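Local coordinates for acetylserotonin O-methyltransferase (Homo sapiens, PDB 4A6D), which catalyses the last step of melatonin synthesis, transferring a methyl group from S-adenosyl-L-methionine to the hydroxyl of N-acetylserotonin, and works as a homodimer, at residues L70-K74 / R85-S90; L172-D176 / F329-K333. All blocks are in the same frame, centred on the assembly; numbering follows the deposited sequence.

Interaction 1. Residues L70-K74 / R85-S90; sequences LKLLK and RNTELS. With SO4 (sulfate ion), chain G.
A helix N-terminus docks through its own cap onto one backbone carbonyl: Leu72 O accepts a hydrogen bond from Thr87 OG1 at 2.7 Å and lies 3.0 Å from Ser90 OG. Thr87 and Ser90 (chi1 p, 50° and 53°) form a capping box at the start of helix 88-94, with Ser90 N to Thr87 OG1 at 3.1 Å and Thr87 N to Ser90 OG at 2.9 Å. Helix 57-69 ends in a Schellman motif, Lys71 taking positive phi (72°/23°), before the chain extends at Leu73 and Lys74. Lys74 and Arg85 lie in the antiparallel hairpin of strands 73-78 and 81-86, consistent with the wing of a winged-helix-like dimerisation domain. They are a hydrogen-bonded pair (CA-CA 5.4 Å), with Lys74 N to Arg85 O and Arg85 N to Lys74 O both 3.0 Å. Their side chains share a face of the hairpin, Lys74 CE 3.4 Å from Arg85 NE, which brings the like charges of Lys74 NZ and Arg85 NE to 4.0 Å; Arg85 also forms a salt bridge with Glu76. Leu73 (m, t) sends CD2 to 3.6 Å from Asn86 OD1 and packs on helices 33-39 and 57-69. Leu72 CD2 meets Leu89 CD2 at 3.8 Å, and Tyr15 and Leu12 of the second subunit pack on Leu72 and Leu89, respectively. A sulfate, probably from the crystallisation liquor, accepts from Glu88 N (3.1 Å to O3).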
loop_
_atom_site.group_PDB
_atom_site.type_symbol
_atom_site.label_atom_id
_atom_site.label_comp_id
_atom_site.label_asym_id
_atom_site.label_seq_id
_atom_site.Cartn_x
_atom_site.Cartn_y
_atom_site.Cartn_z
ATOM N N LEU A 70 -10.537 10.680 1.420
ATOM C CA LEU A 70 -10.670 9.271 1.818
ATOM C C LEU A 70 -11.876 9.039 2.736
ATOM O O LEU A 70 -12.176 7.895 3.044
ATOM C CB LEU A 70 -9.383 8.759 2.530
ATOM C CG LEU A 70 -8.117 8.561 1.677
ATOM C CD1 LEU A 70 -6.959 8.081 2.536
ATOM C CD2 LEU A 70 -8.353 7.591 0.508
ATOM N N LYS A 71 -12.558 10.103 3.184
ATOM C CA LYS A 71 -13.721 10.016 4.104
ATOM C C LYS A 71 -13.328 9.629 5.526
ATOM O O LYS A 71 -14.160 9.118 6.294
ATOM C CB LYS A 71 -14.912 9.178 3.562
ATOM C CG LYS A 71 -15.588 9.768 2.313
ATOM C CD LYS A 71 -15.233 8.998 1.017
ATOM C CE LYS A 71 -15.855 7.607 0.913
ATOM N NZ LYS A 71 -15.188 6.757 -0.119
ATOM N N LEU A 72 -12.058 9.891 5.891
ATOM C CA LEU A 72 -11.608 9.640 7.255
ATOM C C LEU A 72 -11.894 10.926 8.040
ATOM O O LEU A 72 -12.156 10.863 9.238
ATOM C CB LEU A 72 -10.115 9.246 7.322
ATOM C CG LEU A 72 -9.685 7.998 6.540
ATOM C CD1 LEU A 72 -8.172 7.918 6.417
ATOM C CD2 LEU A 72 -10.287 6.729 7.131
ATOM N N LEU A 73 -11.891 12.085 7.353
ATOM C CA LEU A 73 -12.215 13.386 7.953
ATOM C C LEU A 73 -13.257 14.191 7.149
ATOM O O LEU A 73 -13.450 13.966 5.948
ATOM C CB LEU A 73 -10.958 14.251 8.178
ATOM C CG LEU A 73 -9.870 13.746 9.120
ATOM C CD1 LEU A 73 -8.726 14.728 9.150
ATOM C CD2 LEU A 73 -10.399 13.515 10.539
ATOM N N LYS A 74 -13.927 15.135 7.831
ATOM C CA LYS A 74 -14.895 16.050 7.232
ATOM C C LYS A 74 -14.290 17.456 7.281
ATOM O O LYS A 74 -13.599 17.794 8.244
ATOM C CB LYS A 74 -16.232 16.050 8.004
ATOM C CG LYS A 74 -17.124 14.817 7.812
ATOM C CD LYS A 74 -18.618 15.110 8.071
ATOM C CE LYS A 74 -18.979 15.290 9.534
ATOM N NZ LYS A 74 -20.448 15.425 9.751
ATOM N N ARG A 85 -12.731 18.109 11.093
ATOM C CA ARG A 85 -13.379 17.421 12.199
ATOM C C ARG A 85 -13.388 15.917 11.915
ATOM O O ARG A 85 -13.248 15.515 10.757
ATOM C CB ARG A 85 -14.795 17.998 12.446
ATOM C CG ARG A 85 -15.918 17.413 11.592
ATOM C CD ARG A 85 -17.196 18.223 11.716
ATOM N NE ARG A 85 -17.879 18.368 10.426
ATOM C CZ ARG A 85 -17.533 19.233 9.472
ATOM N NH1 ARG A 85 -16.488 20.040 9.642
ATOM N NH2 ARG A 85 -18.216 19.288 8.337
ATOM N N ASN A 86 -13.533 15.093 12.963
ATOM C CA ASN A 86 -13.586 13.640 12.830
ATOM C C ASN A 86 -14.924 13.190 12.234
ATOM O O ASN A 86 -15.934 13.911 12.310
ATOM C CB ASN A 86 -13.373 12.960 14.191
ATOM C CG ASN A 86 -11.936 12.757 14.610
ATOM O OD1 ASN A 86 -11.088 12.287 13.844
ATOM N ND2 ASN A 86 -11.653 13.022 15.878
ATOM N N THR A 87 -14.910 11.994 11.633
ATOM C CA THR A 87 -16.078 11.307 11.075
ATOM C C THR A 87 -16.556 10.285 12.125
ATOM O O THR A 87 -15.983 10.213 13.220
ATOM C CB THR A 87 -15.679 10.554 9.798
ATOM O OG1 THR A 87 -14.512 9.767 10.067
ATOM C CG2 THR A 87 -15.479 11.468 8.609
ATOM N N GLU A 88 -17.572 9.469 11.784
ATOM C CA GLU A 88 -18.044 8.412 12.683
ATOM C C GLU A 88 -16.956 7.348 12.713
ATOM O O GLU A 88 -16.600 6.872 13.785
ATOM C CB GLU A 88 -19.377 7.820 12.199
ATOM C CG GLU A 88 -20.586 8.664 12.573
ATOM C CD GLU A 88 -21.284 8.336 13.881
ATOM O OE1 GLU A 88 -20.724 7.571 14.702
ATOM O OE2 GLU A 88 -22.400 8.866 14.089
ATOM N N LEU A 89 -16.356 7.076 11.530
ATOM C CA LEU A 89 -15.262 6.133 11.290
ATOM C C LEU A 89 -14.054 6.410 12.198
ATOM O O LEU A 89 -13.608 5.512 12.899
ATOM C CB LEU A 89 -14.836 6.240 9.794
ATOM C CG LEU A 89 -14.087 5.050 9.176
ATOM C CD1 LEU A 89 -14.192 5.072 7.667
ATOM C CD2 LEU A 89 -12.635 5.009 9.602
ATOM N N SER A 90 -13.495 7.626 12.128
ATOM C CA SER A 90 -12.305 8.025 12.874
ATOM C C SER A 90 -12.532 8.129 14.364
ATOM O O SER A 90 -11.643 7.788 15.134
ATOM C CB SER A 90 -11.673 9.295 12.301
ATOM O OG SER A 90 -12.580 10.378 12.176
HETATM S S SO4 G . -19.919 11.288 9.344
HETATM O O1 SO4 G . -21.195 10.855 9.945
HETATM O O2 SO4 G . -19.241 12.189 10.265
HETATM O O3 SO4 G . -19.069 10.110 9.110
HETATM O O4 SO4 G . -20.180 11.983 8.075
#

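Interaction 2. Residues L172-D176 / F329-K333; sequences LTAFD and FQFKK. With SO4 (sulfate ion), chain E.
Leu172, in the last turn of helix 164-173, packs on helix 192-200, while Thr173 returns its OG1 to Arg169 O. Next, Ala174 points its CB toward strand 329-332, 3.9 Å from Lys332 CB; their CA atoms, 6.3 Å apart, are the nearest across the segments. Ala174 O lies 3.5 Å from Lys332 NZ, whose side chain, chi1 and chi2 both m, bends toward that carbonyl. Phe175 is extended (-126°/150°), and its m rotamer (chi2 -83°) brings the end of the ring to the strand: CZ is 3.5 Å from Lys332 CG, CE1 is 3.7 Å from Gln330 CB, and the ring edge meets Phe331 N, 4.1 Å from CZ. Strand 329-332 is one of the two outer strands, within this chain, of the Rossmann-like methyltransferase sheet, order 3-2-1-4-5-7-6, and pairs with strand 339-344, whose Leu342 also touches Phe175. With the alternation of a strand, Gln330 and Lys332 point their CB atoms toward 172-176, whereas that of Phe331 points away and its side chain packs on Ile341. No hydrogen bond joins the segments. Phe329 N donates to sulfate O2 (2.8 Å), an ion probably from the crystallisation liquor, also held by His318 and Asp328.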
loop_
_atom_site.group_PDB
_atom_site.type_symbol
_atom_site.label_atom_id
_atom_site.label_comp_id
_atom_site.label_asym_id
_atom_site.label_seq_id
_atom_site.Cartn_x
_atom_site.Cartn_y
_atom_site.Cartn_z
ATOM N N LEU A 172 -17.006 -15.727 20.201
ATOM C CA LEU A 172 -17.278 -16.358 21.483
ATOM C C LEU A 172 -18.724 -16.831 21.649
ATOM O O LEU A 172 -18.966 -17.761 22.434
ATOM C CB LEU A 172 -16.797 -15.483 22.647
ATOM C CG LEU A 172 -15.298 -15.097 22.622
ATOM C CD1 LEU A 172 -15.016 -13.979 23.576
ATOM C CD2 LEU A 172 -14.382 -16.294 22.880
ATOM N N THR A 173 -19.674 -16.227 20.884
ATOM C CA THR A 173 -21.098 -16.609 20.921
ATOM C C THR A 173 -21.595 -17.455 19.734
ATOM O O THR A 173 -22.765 -17.840 19.728
ATOM C CB THR A 173 -22.042 -15.446 21.280
ATOM O OG1 THR A 173 -22.012 -14.476 20.238
ATOM C CG2 THR A 173 -21.729 -14.826 22.637
ATOM N N ALA A 174 -20.702 -17.792 18.776
ATOM C CA ALA A 174 -20.975 -18.675 17.636
ATOM C C ALA A 174 -21.489 -20.055 18.171
ATOM O O ALA A 174 -22.407 -20.640 17.600
ATOM C CB ALA A 174 -19.692 -18.859 16.815
ATOM N N PHE A 175 -20.896 -20.538 19.278
ATOM C CA PHE A 175 -21.250 -21.762 20.002
ATOM C C PHE A 175 -21.490 -21.384 21.465
ATOM O O PHE A 175 -20.884 -20.435 21.966
ATOM C CB PHE A 175 -20.114 -22.812 19.921
ATOM C CG PHE A 175 -19.704 -23.215 18.520
ATOM C CD1 PHE A 175 -20.416 -24.192 17.820
ATOM C CD2 PHE A 175 -18.609 -22.615 17.898
ATOM C CE1 PHE A 175 -20.060 -24.538 16.506
ATOM C CE2 PHE A 175 -18.243 -22.967 16.590
ATOM C CZ PHE A 175 -18.956 -23.937 15.907
ATOM N N ASP A 176 -22.361 -22.127 22.144
ATOM C CA ASP A 176 -22.685 -21.929 23.551
ATOM C C ASP A 176 -21.604 -22.596 24.401
ATOM O O ASP A 176 -21.574 -23.823 24.579
ATOM C CB ASP A 176 -24.097 -22.455 23.868
ATOM C CG ASP A 176 -24.454 -22.537 25.337
ATOM O OD1 ASP A 176 -23.852 -21.785 26.145
ATOM O OD2 ASP A 176 -25.358 -23.332 25.681
ATOM N N PHE A 329 -16.551 -31.961 14.651
ATOM C CA PHE A 329 -16.079 -30.737 14.007
ATOM C C PHE A 329 -17.265 -29.940 13.459
ATOM O O PHE A 329 -18.148 -30.498 12.784
ATOM C CB PHE A 329 -15.092 -31.073 12.876
ATOM C CG PHE A 329 -14.630 -29.884 12.054
ATOM C CD1 PHE A 329 -15.347 -29.471 10.927
ATOM C CD2 PHE A 329 -13.473 -29.190 12.390
ATOM C CE1 PHE A 329 -14.923 -28.377 10.174
ATOM C CE2 PHE A 329 -13.079 -28.076 11.651
ATOM C CZ PHE A 329 -13.803 -27.684 10.546
ATOM N N GLN A 330 -17.288 -28.643 13.782
ATOM C CA GLN A 330 -18.306 -27.658 13.367
ATOM C C GLN A 330 -17.568 -26.332 13.255
ATOM O O GLN A 330 -16.625 -26.082 14.011
ATOM C CB GLN A 330 -19.412 -27.510 14.433
ATOM C CG GLN A 330 -20.433 -28.654 14.492
ATOM C CD GLN A 330 -20.900 -29.006 15.884
ATOM O OE1 GLN A 330 -21.027 -28.160 16.777
ATOM N NE2 GLN A 330 -21.190 -30.290 16.096
ATOM N N PHE A 331 -17.946 -25.519 12.282
ATOM C CA PHE A 331 -17.389 -24.185 12.085
ATOM C C PHE A 331 -18.577 -23.251 11.890
ATOM O O PHE A 331 -19.658 -23.712 11.516
ATOM C CB PHE A 331 -16.417 -24.127 10.889
ATOM C CG PHE A 331 -17.048 -24.194 9.513
ATOM C CD1 PHE A 331 -17.284 -25.417 8.895
ATOM C CD2 PHE A 331 -17.366 -23.027 8.814
ATOM C CE1 PHE A 331 -17.816 -25.472 7.597
ATOM C CE2 PHE A 331 -17.934 -23.085 7.534
ATOM C CZ PHE A 331 -18.145 -24.305 6.929
ATOM N N LYS A 332 -18.399 -21.966 12.186
ATOM C CA LYS A 332 -19.451 -20.978 12.009
ATOM C C LYS A 332 -18.823 -19.773 11.346
ATOM O O LYS A 332 -17.823 -19.253 11.869
ATOM C CB LYS A 332 -20.102 -20.588 13.351
ATOM C CG LYS A 332 -20.890 -21.710 14.057
ATOM C CD LYS A 332 -22.339 -21.873 13.568
ATOM C CE LYS A 332 -22.978 -23.189 13.967
ATOM N NZ LYS A 332 -23.375 -23.208 15.399
ATOM N N LYS A 333 -19.334 -19.393 10.158
ATOM C CA LYS A 333 -18.867 -18.202 9.439
ATOM C C LYS A 333 -19.669 -17.035 10.018
ATOM O O LYS A 333 -20.898 -17.015 9.896
ATOM C CB LYS A 333 -19.000 -18.326 7.895
ATOM C CG LYS A 333 -17.697 -18.839 7.248
ATOM C CD LYS A 333 -17.394 -18.189 5.883
ATOM C CE LYS A 333 -15.931 -18.317 5.480
ATOM N NZ LYS A 333 -15.487 -17.310 4.459
HETATM S S SO4 E . -16.012 -35.631 12.857
HETATM O O1 SO4 E . -17.044 -35.388 11.837
HETATM O O2 SO4 E . -15.658 -34.344 13.444
HETATM O O3 SO4 E . -16.476 -36.574 13.914
HETATM O O4 SO4 E . -14.815 -36.202 12.212
#

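How the interactions relate
The two contacts belong to different domains, their centres 34 Å apart and their nearest atoms about 22 Å apart. Interaction 1 is local in sequence, closing a hairpin and joining it to the helices before and after; it is partly buried, and the second subunit covers part of it. Interaction 2 brings together residues more than 150 positions apart, a helix end and an edge strand, on the surface, its two segments touched by no other protein chain of the assembly. The chemistry follows: backbone pairing and a hydroxyl-to-carbonyl bond within a helix cap in 70-74/85-90, against van der Waals packing of a buried phenylalanine against exposed strand side chains in 172-176/329-333.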